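Local coordinates for ribokinase, putative (Burkholderia thailandensis, PDB 3B1R), which probably phosphorylates nucleosides such as inosine as a pfkB-family (ribokinase-like) kinase, binding nucleoside and nucleotide in neighbouring pockets, at residues Met23-Arg28 / Leu43-Pro48; Leu12-Ile17 / Ala147-Asp152; Arg51-Gly56 / Pro297-Pro302. All coordinates share one frame; numbering follows the deposited sequence.

Contact 1: Met23-Arg28 / Leu43-Pro48; sequences MTFEGR and LSFLVP. With AMP (adenosine monophosphate), chain P.
Phe25 and Phe45 form the heart of a hydrophobic cluster in the lid of this ribokinase-like kinase, the small beta sheet over the nucleoside pocket. Strand 18-24 ends here, and strand 43-46 pairs in parallel with a strand of the second subunit, so the cluster lies at the dimer interface. Phe25 can be followed outward. Its CB sits over a face of the Phe45 ring, 4.1 Å from the centroid and 9° off the normal, a CH-pi contact. Holding CG anti to the backbone N (chi1 179°) turns the edge of the ring to Phe45, where CD1 meets Phe45 CB at 3.8 Å; the ring planes are inclined at 59°. CE2 lies 4.0 Å from Leu43 CD1, a methyl placed over one face of the ring in a second CH-pi contact, and CZ reaches Leu43 CD2; the backbone N of Gly27 lies over the opposite face. No hydrogen bond joins the two segments, so the broad faces of two phenylalanines and the forked end of a leucine supply the contact. At the other end of the Phe45 ring, CZ comes within 4.1 Å of Met23 CB, and Ala124 of the second subunit packs on both residues. Alternation along the strand turns Ser44 away from this cluster, and its OG donates a hydrogen bond to N7 of the AMP bound largely by the second subunit, 2.7 Å away.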
loop_
_atom_site.group_PDB
_atom_site.type_symbol
_atom_site.label_atom_id
_atom_site.label_comp_id
_atom_site.label_asym_id
_atom_site.label_seq_id
_atom_site.Cartn_x
_atom_site.Cartn_y
_atom_site.Cartn_z
ATOM N N MET A 23 5.092 3.947 -4.016
ATOM C CA MET A 23 5.030 2.669 -4.694
ATOM C C MET A 23 3.779 2.612 -5.572
ATOM O O MET A 23 2.674 2.342 -5.087
ATOM C CB MET A 23 5.036 1.521 -3.676
ATOM C CG MET A 23 6.245 1.515 -2.717
ATOM S SD MET A 23 6.142 2.708 -1.349
ATOM C CE MET A 23 5.567 1.692 0.004
ATOM N N THR A 24 3.977 2.844 -6.869
ATOM C CA THR A 24 2.898 2.915 -7.858
ATOM C C THR A 24 2.706 1.610 -8.628
ATOM O O THR A 24 3.537 1.252 -9.470
ATOM C CB THR A 24 3.188 4.031 -8.889
ATOM O OG1 THR A 24 4.373 3.702 -9.630
ATOM C CG2 THR A 24 3.438 5.305 -8.200
ATOM N N PHE A 25 1.618 0.896 -8.333
ATOM C CA PHE A 25 1.190 -0.243 -9.145
ATOM C C PHE A 25 0.857 0.267 -10.539
ATOM O O PHE A 25 0.075 1.220 -10.682
ATOM C CB PHE A 25 -0.038 -0.932 -8.521
ATOM C CG PHE A 25 -0.559 -2.115 -9.311
ATOM C CD1 PHE A 25 0.266 -3.197 -9.607
ATOM C CD2 PHE A 25 -1.884 -2.152 -9.737
ATOM C CE1 PHE A 25 -0.216 -4.291 -10.328
ATOM C CE2 PHE A 25 -2.378 -3.240 -10.452
ATOM C CZ PHE A 25 -1.543 -4.315 -10.751
ATOM N N GLU A 26 1.467 -0.336 -11.561
ATOM C CA GLU A 26 1.180 0.035 -12.951
ATOM C C GLU A 26 -0.041 -0.755 -13.355
ATOM O O GLU A 26 0.071 -1.815 -13.948
ATOM C CB GLU A 26 2.351 -0.299 -13.883
ATOM C CG GLU A 26 3.726 0.007 -13.312
ATOM C CD GLU A 26 4.253 1.358 -13.727
ATOM O OE1 GLU A 26 3.522 2.363 -13.573
ATOM O OE2 GLU A 26 5.415 1.410 -14.204
ATOM N N GLY A 27 -1.211 -0.243 -12.990
ATOM C CA GLY A 27 -2.480 -0.937 -13.180
ATOM C C GLY A 27 -3.547 -0.227 -12.373
ATOM O O GLY A 27 -3.358 0.907 -11.943
ATOM N N ARG A 28 -4.673 -0.890 -12.166
ATOM C CA ARG A 28 -5.753 -0.285 -11.417
ATOM C C ARG A 28 -6.295 -1.258 -10.399
ATOM O O ARG A 28 -6.731 -2.359 -10.762
ATOM C CB ARG A 28 -6.838 0.235 -12.360
ATOM C CG ARG A 28 -6.390 1.526 -13.085
ATOM C CD ARG A 28 -7.042 1.704 -14.451
ATOM N NE ARG A 28 -6.109 2.281 -15.437
ATOM C CZ ARG A 28 -5.710 3.552 -15.464
ATOM N NH1 ARG A 28 -6.146 4.420 -14.558
ATOM N NH2 ARG A 28 -4.867 3.960 -16.401
ATOM N N LEU A 43 -2.269 -8.129 -3.953
ATOM C CA LEU A 43 -1.360 -7.808 -5.046
ATOM C C LEU A 43 0.048 -7.820 -4.533
ATOM O O LEU A 43 0.290 -7.482 -3.369
ATOM C CB LEU A 43 -1.634 -6.419 -5.626
ATOM C CG LEU A 43 -2.864 -6.172 -6.492
ATOM C CD1 LEU A 43 -2.968 -4.693 -6.736
ATOM C CD2 LEU A 43 -2.761 -6.928 -7.825
ATOM N N SER A 44 0.977 -8.205 -5.402
ATOM C CA SER A 44 2.389 -8.119 -5.097
ATOM C C SER A 44 3.116 -7.805 -6.384
ATOM O O SER A 44 3.229 -8.660 -7.267
ATOM C CB SER A 44 2.904 -9.417 -4.470
ATOM O OG SER A 44 4.201 -9.241 -3.908
ATOM N N PHE A 45 3.597 -6.573 -6.494
ATOM C CA PHE A 45 4.179 -6.077 -7.733
ATOM C C PHE A 45 5.645 -5.738 -7.548
ATOM O O PHE A 45 6.053 -5.267 -6.497
ATOM C CB PHE A 45 3.387 -4.878 -8.296
ATOM C CG PHE A 45 3.289 -3.685 -7.363
ATOM C CD1 PHE A 45 4.096 -2.570 -7.559
ATOM C CD2 PHE A 45 2.356 -3.657 -6.329
ATOM C CE1 PHE A 45 4.000 -1.457 -6.728
ATOM C CE2 PHE A 45 2.258 -2.557 -5.481
ATOM C CZ PHE A 45 3.086 -1.444 -5.686
ATOM N N LEU A 46 6.431 -5.988 -8.587
ATOM C CA LEU A 46 7.887 -5.854 -8.524
ATOM C C LEU A 46 8.306 -4.403 -8.693
ATOM O O LEU A 46 7.828 -3.719 -9.592
ATOM C CB LEU A 46 8.561 -6.751 -9.576
ATOM C CG LEU A 46 8.007 -6.958 -11.008
ATOM C CD1 LEU A 46 8.662 -8.191 -11.648
ATOM C CD2 LEU A 46 6.464 -7.098 -11.099
ATOM N N VAL A 47 9.172 -3.922 -7.809
ATOM C CA VAL A 47 9.648 -2.545 -7.904
ATOM C C VAL A 47 11.150 -2.490 -7.741
ATOM O O VAL A 47 11.723 -3.282 -6.988
ATOM C CB VAL A 47 8.985 -1.590 -6.871
ATOM C CG1 VAL A 47 7.499 -1.450 -7.137
ATOM C CG2 VAL A 47 9.251 -2.050 -5.443
ATOM N N PRO A 48 11.795 -1.534 -8.434
ATOM C CA PRO A 48 13.237 -1.436 -8.345
ATOM C C PRO A 48 13.646 -0.616 -7.127
ATOM O O PRO A 48 12.818 -0.330 -6.254
ATOM C CB PRO A 48 13.616 -0.710 -9.640
ATOM C CG PRO A 48 12.390 0.071 -10.037
ATOM C CD PRO A 48 11.219 -0.437 -9.242
HETATM P P AMP P . 1.523 -14.790 3.532
HETATM O O1P AMP P . 2.305 -15.673 4.469
HETATM O O2P AMP P . 0.762 -15.566 2.476
HETATM O O3P AMP P . 0.725 -13.727 4.239
HETATM O "O5'" AMP P . 2.696 -14.016 2.733
HETATM C "C5'" AMP P . 3.461 -12.976 3.360
HETATM C "C4'" AMP P . 4.921 -13.151 2.956
HETATM O "O4'" AMP P . 5.002 -13.116 1.533
HETATM C "C3'" AMP P . 5.846 -12.047 3.461
HETATM O "O3'" AMP P . 6.773 -12.583 4.433
HETATM C "C2'" AMP P . 6.571 -11.535 2.221
HETATM O "O2'" AMP P . 7.992 -11.511 2.378
HETATM C "C1'" AMP P . 6.243 -12.550 1.137
HETATM N N9 AMP P . 6.068 -11.980 -0.209
HETATM C C8 AMP P . 5.315 -10.912 -0.526
HETATM N N7 AMP P . 5.349 -10.659 -1.858
HETATM C C5 AMP P . 6.136 -11.586 -2.422
HETATM C C6 AMP P . 6.591 -11.897 -3.798
HETATM N N6 AMP P . 6.199 -11.136 -4.855
HETATM N N1 AMP P . 7.425 -12.949 -3.964
HETATM C C2 AMP P . 7.815 -13.726 -2.926
HETATM N N3 AMP P . 7.441 -13.505 -1.649
HETATM C C4 AMP P . 6.611 -12.463 -1.335
#

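Contact 2: Leu12-Ile17 / Ala147-Asp152. With AMP (adenosine monophosphate), chain G.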
loop_
_atom_site.group_PDB
_atom_site.type_symbol
_atom_site.label_atom_id
_atom_site.label_comp_id
_atom_site.label_asym_id
_atom_site.label_seq_id
_atom_site.Cartn_x
_atom_site.Cartn_y
_atom_site.Cartn_z
ATOM N N LEU A 12 -0.031 32.496 0.064
ATOM C CA LEU A 12 0.359 31.700 1.228
ATOM C C LEU A 12 -0.100 30.259 1.080
ATOM O O LEU A 12 -1.282 29.981 0.866
ATOM C CB LEU A 12 -0.163 32.324 2.535
ATOM C CG LEU A 12 0.289 31.661 3.840
ATOM C CD1 LEU A 12 1.760 31.886 4.143
ATOM C CD2 LEU A 12 -0.560 32.114 5.032
ATOM N N ILE A 13 0.848 29.338 1.198
ATOM C CA ILE A 13 0.583 27.949 0.907
ATOM C C ILE A 13 0.779 27.142 2.183
ATOM O O ILE A 13 1.905 26.839 2.575
ATOM C CB ILE A 13 1.444 27.459 -0.296
ATOM C CG1 ILE A 13 1.061 28.273 -1.539
ATOM C CG2 ILE A 13 1.265 25.964 -0.533
ATOM C CD1 ILE A 13 1.878 28.009 -2.758
ATOM N N CYS A 14 -0.341 26.832 2.839
ATOM C CA CYS A 14 -0.356 26.163 4.136
ATOM C C CYS A 14 -0.641 24.665 3.963
ATOM O O CYS A 14 -1.641 24.277 3.352
ATOM C CB CYS A 14 -1.430 26.772 5.041
ATOM S SG CYS A 14 -1.361 28.574 5.349
ATOM N N GLY A 15 0.229 23.825 4.510
ATOM C CA GLY A 15 0.092 22.383 4.344
ATOM C C GLY A 15 1.346 21.613 4.709
ATOM O O GLY A 15 2.376 22.192 5.051
ATOM N N SER A 16 1.259 20.296 4.637
ATOM C CA SER A 16 2.368 19.444 5.052
ATOM C C SER A 16 3.595 19.703 4.190
ATOM O O SER A 16 3.471 20.061 3.020
ATOM C CB SER A 16 1.975 17.970 4.959
ATOM O OG SER A 16 1.528 17.637 3.645
ATOM N N ILE A 17 4.771 19.562 4.797
ATOM C CA ILE A 17 6.028 19.472 4.051
ATOM C C ILE A 17 6.651 18.138 4.479
ATOM O O ILE A 17 6.895 17.906 5.659
ATOM C CB ILE A 17 6.991 20.654 4.346
ATOM C CG1 ILE A 17 6.217 21.981 4.422
ATOM C CG2 ILE A 17 8.061 20.728 3.267
ATOM C CD1 ILE A 17 6.965 23.097 5.123
ATOM N N ALA A 147 -4.626 32.447 -0.334
ATOM C CA ALA A 147 -3.976 31.347 0.361
ATOM C C ALA A 147 -4.644 30.040 0.049
ATOM O O ALA A 147 -5.714 30.006 -0.569
ATOM C CB ALA A 147 -3.950 31.581 1.867
ATOM N N ILE A 148 -3.992 28.960 0.466
ATOM C CA ILE A 148 -4.592 27.647 0.477
ATOM C C ILE A 148 -4.257 27.019 1.816
ATOM O O ILE A 148 -3.167 27.212 2.368
ATOM C CB ILE A 148 -4.142 26.759 -0.736
ATOM C CG1 ILE A 148 -4.934 25.435 -0.779
ATOM C CG2 ILE A 148 -2.625 26.533 -0.711
ATOM C CD1 ILE A 148 -4.978 24.738 -2.175
ATOM N N VAL A 149 -5.240 26.334 2.372
ATOM C CA VAL A 149 -5.025 25.566 3.565
ATOM C C VAL A 149 -5.262 24.150 3.112
ATOM O O VAL A 149 -6.373 23.801 2.678
ATOM C CB VAL A 149 -5.971 26.008 4.695
ATOM C CG1 VAL A 149 -5.881 25.077 5.912
ATOM C CG2 VAL A 149 -5.636 27.438 5.088
ATOM N N GLY A 150 -4.192 23.363 3.187
ATOM C CA GLY A 150 -4.180 21.955 2.814
ATOM C C GLY A 150 -3.931 21.005 3.970
ATOM O O GLY A 150 -3.781 21.442 5.114
ATOM N N PRO A 151 -3.873 19.689 3.678
ATOM C CA PRO A 151 -3.692 18.681 4.724
ATOM C C PRO A 151 -2.474 19.007 5.561
ATOM O O PRO A 151 -1.424 19.382 5.023
ATOM C CB PRO A 151 -3.474 17.378 3.942
ATOM C CG PRO A 151 -4.051 17.637 2.589
ATOM C CD PRO A 151 -3.824 19.097 2.326
ATOM N N ASP A 152 -2.631 18.877 6.869
ATOM C CA ASP A 152 -1.661 19.365 7.820
ATOM C C ASP A 152 -2.046 18.789 9.167
ATOM O O ASP A 152 -2.991 18.001 9.258
ATOM C CB ASP A 152 -1.754 20.899 7.877
ATOM C CG ASP A 152 -0.418 21.566 7.953
ATOM O OD1 ASP A 152 0.571 20.894 8.295
ATOM O OD2 ASP A 152 -0.349 22.783 7.656
HETATM P P AMP G . -1.926 14.767 -3.523
HETATM O O1P AMP G . -3.371 15.099 -3.190
HETATM O O2P AMP G . -1.735 13.527 -4.364
HETATM O O3P AMP G . -1.162 15.950 -4.074
HETATM O "O5'" AMP G . -1.233 14.486 -2.102
HETATM C "C5'" AMP G . -0.018 13.753 -1.961
HETATM C "C4'" AMP G . 0.733 14.366 -0.791
HETATM O "O4'" AMP G . 0.003 14.118 0.406
HETATM C "C3'" AMP G . 2.091 13.707 -0.587
HETATM O "O3'" AMP G . 3.127 14.556 -1.141
HETATM C "C2'" AMP G . 2.163 13.425 0.920
HETATM O "O2'" AMP G . 3.359 13.948 1.501
HETATM C "C1'" AMP G . 0.927 14.144 1.473
HETATM N N9 AMP G . 0.190 13.509 2.565
HETATM C C8 AMP G . -0.213 12.226 2.599
HETATM N N7 AMP G . -0.909 11.972 3.718
HETATM C C5 AMP G . -0.960 13.123 4.410
HETATM C C6 AMP G . -1.537 13.525 5.692
HETATM N N6 AMP G . -2.203 12.606 6.427
HETATM N N1 AMP G . -1.384 14.815 6.065
HETATM C C2 AMP G . -0.714 15.718 5.319
HETATM N N3 AMP G . -0.145 15.406 4.132
HETATM C C4 AMP G . -0.241 14.142 3.646
HETATM O O HOH W 1 3.134 21.745 8.180
#
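Ile13 and Ile148 stand on one face of the sheet, their side chains slanting across each other so that the two CG2 methyls touch at 3.9 Å. Ile148 CG2 is put there by a first torsion that sends CG1 anti to the backbone N (chi1 -173°) and tucks CG2 between N and the carbonyl carbon, close against Ile13. On the other face Leu12 CB lies beside Ala147 CB, and Cys14 CB faces Val149 CG2 at 4.3 Å. The short alanine and cysteine suit this face, since helix 154-166 packs over it with Leu164 and His160, while Ile13 is covered by helix 57-67. Strands 11-14 and 146-149 are thus neighbouring parallel strands in the central sheet of the Rossmann-like alpha/beta core, their short segments only 3° from parallel. Backbone bonds alternate between them: Ile148 N to Leu12 O, Cys14 N to Ile148 O, and Gly150 N to Cys14 O. Beyond the strands the chains stay joined, with Ser16 N donating to Pro151 O at 2.9 Å. Gly15, at a phi of 165° that suits glycine, has its CA 3.4 Å from that same Pro151 O, a close approach made without a side chain in the way. A water lies 2.7 Å from Asp152 OD1, within reach of Gly15 O as well. These C-terminal strand ends line the nucleoside pocket: Ser16 OG donates to N3 of AMP at 2.8 Å and also bonds with Cys57 N, while Pro151 CB packs against C2 of the adenine at 3.5 Å.

Contact 3: Arg51-Gly56 / Pro297-Pro302; sequences RREFGG and PQTYAP. With AMP (adenosine monophosphate), chain G.
Phe54 O sits over one face of the Gln298 amide, 3.3 Å from CD; OE1 of that amide is hydrogen-bonded to Arg89, and NE2 to Asn60 and Tyr86, whose ring also meets that of Phe54 edge-to-face. NE2 of Gln298 is 3.2 Å from Phe54 O, but the oxygen lies above the amide plane and the NE2 hydrogens do not point at it, so no hydrogen bond forms. With the chain extended beyond CG (chi2 174°), the glutamine spans from its loop to these partners, passing Phe54 CB with OE1 3.9 Å away. Pro297 approaches the same carbonyl with its ring carbon CG, 3.3 Å from Phe54 O, and CG also rests near Gly55 CA. A water donates to Phe54 O at 2.9 Å and accepts from Gln298 N at 2.8 Å, joining the two backbones. The strand 53-55 is an outermost strand of the lid sheet, beside strand 18-24, and ends in the Gly55-Gly56 pair just before helix 57-67, the di-glycine motif of the ribokinase family. Loop 297-302, between helices 277-291 and 304-315, packs against it. At the outer end Glu53 and Thr299 slant past each other, and Thr299 OG1 is hydrogen-bonded to Gln295 O. Glycine suits both places of the pair: Gly55, having no side chain, lies with its CA 3.7 Å from the ribose O3', and Gly56, at the helix N-cap with phi 86°, donates its N-H to O3' of AMP at 2.9 Å and more weakly to O2'.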
loop_
_atom_site.group_PDB
_atom_site.type_symbol
_atom_site.label_atom_id
_atom_site.label_comp_id
_atom_site.label_asym_id
_atom_site.label_seq_id
_atom_site.Cartn_x
_atom_site.Cartn_y
_atom_site.Cartn_z
ATOM N N ARG A 51 13.816 5.444 -3.954
ATOM C CA ARG A 51 14.215 6.830 -4.210
ATOM C C ARG A 51 13.260 7.756 -3.437
ATOM O O ARG A 51 12.100 7.898 -3.814
ATOM C CB ARG A 51 14.137 7.168 -5.711
ATOM C CG ARG A 51 15.104 6.393 -6.626
ATOM C CD ARG A 51 15.396 7.151 -7.922
ATOM N NE ARG A 51 16.297 8.285 -7.701
ATOM C CZ ARG A 51 16.525 9.258 -8.581
ATOM N NH1 ARG A 51 15.922 9.256 -9.766
ATOM N NH2 ARG A 51 17.361 10.244 -8.271
ATOM N N ARG A 52 13.744 8.364 -2.355
ATOM C CA ARG A 52 12.925 9.275 -1.537
ATOM C C ARG A 52 12.608 10.573 -2.314
ATOM O O ARG A 52 13.502 11.171 -2.902
ATOM C CB ARG A 52 13.638 9.545 -0.203
ATOM C CG ARG A 52 12.941 10.513 0.756
ATOM C CD ARG A 52 13.627 10.507 2.120
ATOM N NE ARG A 52 13.053 9.470 2.970
ATOM C CZ ARG A 52 12.694 9.624 4.243
ATOM N NH1 ARG A 52 12.162 8.598 4.891
ATOM N NH2 ARG A 52 12.884 10.778 4.876
ATOM N N GLU A 53 11.336 10.988 -2.342
ATOM C CA GLU A 53 10.930 12.192 -3.101
ATOM C C GLU A 53 10.655 13.404 -2.211
ATOM O O GLU A 53 10.437 13.271 -1.005
ATOM C CB GLU A 53 9.677 11.934 -3.951
ATOM C CG GLU A 53 9.581 10.593 -4.632
ATOM C CD GLU A 53 10.136 10.583 -6.040
ATOM O OE1 GLU A 53 10.756 11.589 -6.454
ATOM O OE2 GLU A 53 9.948 9.559 -6.733
ATOM N N PHE A 54 10.668 14.590 -2.816
ATOM C CA PHE A 54 10.206 15.807 -2.156
ATOM C C PHE A 54 8.703 15.958 -2.341
ATOM O O PHE A 54 8.208 15.957 -3.465
ATOM C CB PHE A 54 10.951 17.027 -2.706
ATOM C CG PHE A 54 12.434 16.935 -2.524
ATOM C CD1 PHE A 54 13.236 16.399 -3.526
ATOM C CD2 PHE A 54 13.027 17.352 -1.334
ATOM C CE1 PHE A 54 14.612 16.297 -3.349
ATOM C CE2 PHE A 54 14.399 17.249 -1.146
ATOM C CZ PHE A 54 15.194 16.720 -2.151
ATOM N N GLY A 55 7.983 16.064 -1.231
ATOM C CA GLY A 55 6.529 16.116 -1.264
ATOM C C GLY A 55 5.933 16.903 -0.120
ATOM O O GLY A 55 6.521 17.894 0.347
ATOM N N GLY A 56 4.768 16.456 0.335
ATOM C CA GLY A 56 3.949 17.241 1.253
ATOM C C GLY A 56 3.074 18.190 0.457
ATOM O O GLY A 56 3.506 18.741 -0.563
ATOM N N PRO A 297 5.616 13.521 -6.929
ATOM C CA PRO A 297 4.800 14.733 -7.010
ATOM C C PRO A 297 5.456 15.907 -7.742
ATOM O O PRO A 297 4.759 16.749 -8.299
ATOM C CB PRO A 297 4.551 15.083 -5.542
ATOM C CG PRO A 297 5.640 14.415 -4.789
ATOM C CD PRO A 297 5.974 13.178 -5.540
ATOM N N GLN A 298 6.784 15.952 -7.747
ATOM C CA GLN A 298 7.490 17.111 -8.253
ATOM C C GLN A 298 8.627 16.757 -9.219
ATOM O O GLN A 298 9.652 17.439 -9.240
ATOM C CB GLN A 298 8.058 17.895 -7.076
ATOM C CG GLN A 298 7.058 18.341 -6.002
ATOM C CD GLN A 298 7.780 18.966 -4.837
ATOM O OE1 GLN A 298 8.916 19.404 -4.993
ATOM N NE2 GLN A 298 7.154 18.981 -3.657
ATOM N N THR A 299 8.437 15.712 -10.019
ATOM C CA THR A 299 9.464 15.238 -10.952
ATOM C C THR A 299 9.275 15.849 -12.337
ATOM O O THR A 299 10.231 16.028 -13.082
ATOM C CB THR A 299 9.474 13.704 -11.015
ATOM O OG1 THR A 299 9.948 13.211 -9.760
ATOM C CG2 THR A 299 10.390 13.180 -12.119
ATOM N N TYR A 300 8.034 16.182 -12.676
ATOM C CA TYR A 300 7.791 17.010 -13.848
ATOM C C TYR A 300 8.458 18.377 -13.646
ATOM O O TYR A 300 8.485 18.883 -12.529
ATOM C CB TYR A 300 6.285 17.135 -14.110
ATOM C CG TYR A 300 5.503 18.063 -13.196
ATOM C CD1 TYR A 300 5.544 17.921 -11.806
ATOM C CD2 TYR A 300 4.687 19.053 -13.736
ATOM C CE1 TYR A 300 4.816 18.765 -10.973
ATOM C CE2 TYR A 300 3.951 19.901 -12.920
ATOM C CZ TYR A 300 4.018 19.750 -11.533
ATOM O OH TYR A 300 3.290 20.583 -10.709
ATOM N N ALA A 301 9.041 18.929 -14.708
ATOM C CA ALA A 301 9.612 20.280 -14.677
ATOM C C ALA A 301 9.451 21.027 -16.019
ATOM O O ALA A 301 10.444 21.394 -16.666
ATOM C CB ALA A 301 11.088 20.264 -14.212
ATOM N N PRO A 302 8.192 21.252 -16.444
ATOM C CA PRO A 302 7.970 22.000 -17.678
ATOM C C PRO A 302 8.407 23.454 -17.500
ATOM O O PRO A 302 8.350 23.967 -16.382
ATOM C CB PRO A 302 6.449 21.929 -17.853
ATOM C CG PRO A 302 5.921 21.771 -16.440
ATOM C CD PRO A 302 6.927 20.885 -15.780
HETATM P P AMP G . -1.926 14.767 -3.523
HETATM O O1P AMP G . -3.371 15.099 -3.190
HETATM O O2P AMP G . -1.735 13.527 -4.364
HETATM O O3P AMP G . -1.162 15.950 -4.074
HETATM O "O5'" AMP G . -1.233 14.486 -2.102
HETATM C "C5'" AMP G . -0.018 13.753 -1.961
HETATM C "C4'" AMP G . 0.733 14.366 -0.791
HETATM O "O4'" AMP G . 0.003 14.118 0.406
HETATM C "C3'" AMP G . 2.091 13.707 -0.587
HETATM O "O3'" AMP G . 3.127 14.556 -1.141
HETATM C "C2'" AMP G . 2.163 13.425 0.920
HETATM O "O2'" AMP G . 3.359 13.948 1.501
HETATM C "C1'" AMP G . 0.927 14.144 1.473
HETATM N N9 AMP G . 0.190 13.509 2.565
HETATM C C8 AMP G . -0.213 12.226 2.599
HETATM N N7 AMP G . -0.909 11.972 3.718
HETATM C C5 AMP G . -0.960 13.123 4.410
HETATM C C6 AMP G . -1.537 13.525 5.692
HETATM N N6 AMP G . -2.203 12.606 6.427
HETATM N N1 AMP G . -1.384 14.815 6.065
HETATM C C2 AMP G . -0.714 15.718 5.319
HETATM N N3 AMP G . -0.145 15.406 4.132
HETATM C C4 AMP G . -0.241 14.142 3.646
HETATM O O HOH W 2 8.768 14.920 -6.067
#

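How the contacts relate
Contact 2 belongs to the buried core, and contact 1 lies farthest from the chain centre, in the lid at the dimer interface; contact 3 stands between them, partly buried where lid and body meet. Contacts 1 and 3 reach the same lid sheet through the neighbouring strands 18-24 and 53-55, whereas contact 2 joins two strands of the large sheet. Their chemistry differs accordingly: direct backbone hydrogen bonds in contact 2, aromatic and aliphatic packing in contact 1, and a water bridge with proline packing in contact 3. Contacts 2 and 3 meet at one AMP, with Ser16 OG packed on Gly56 CA; contact 1 sends Ser44 to the AMP of the second subunit.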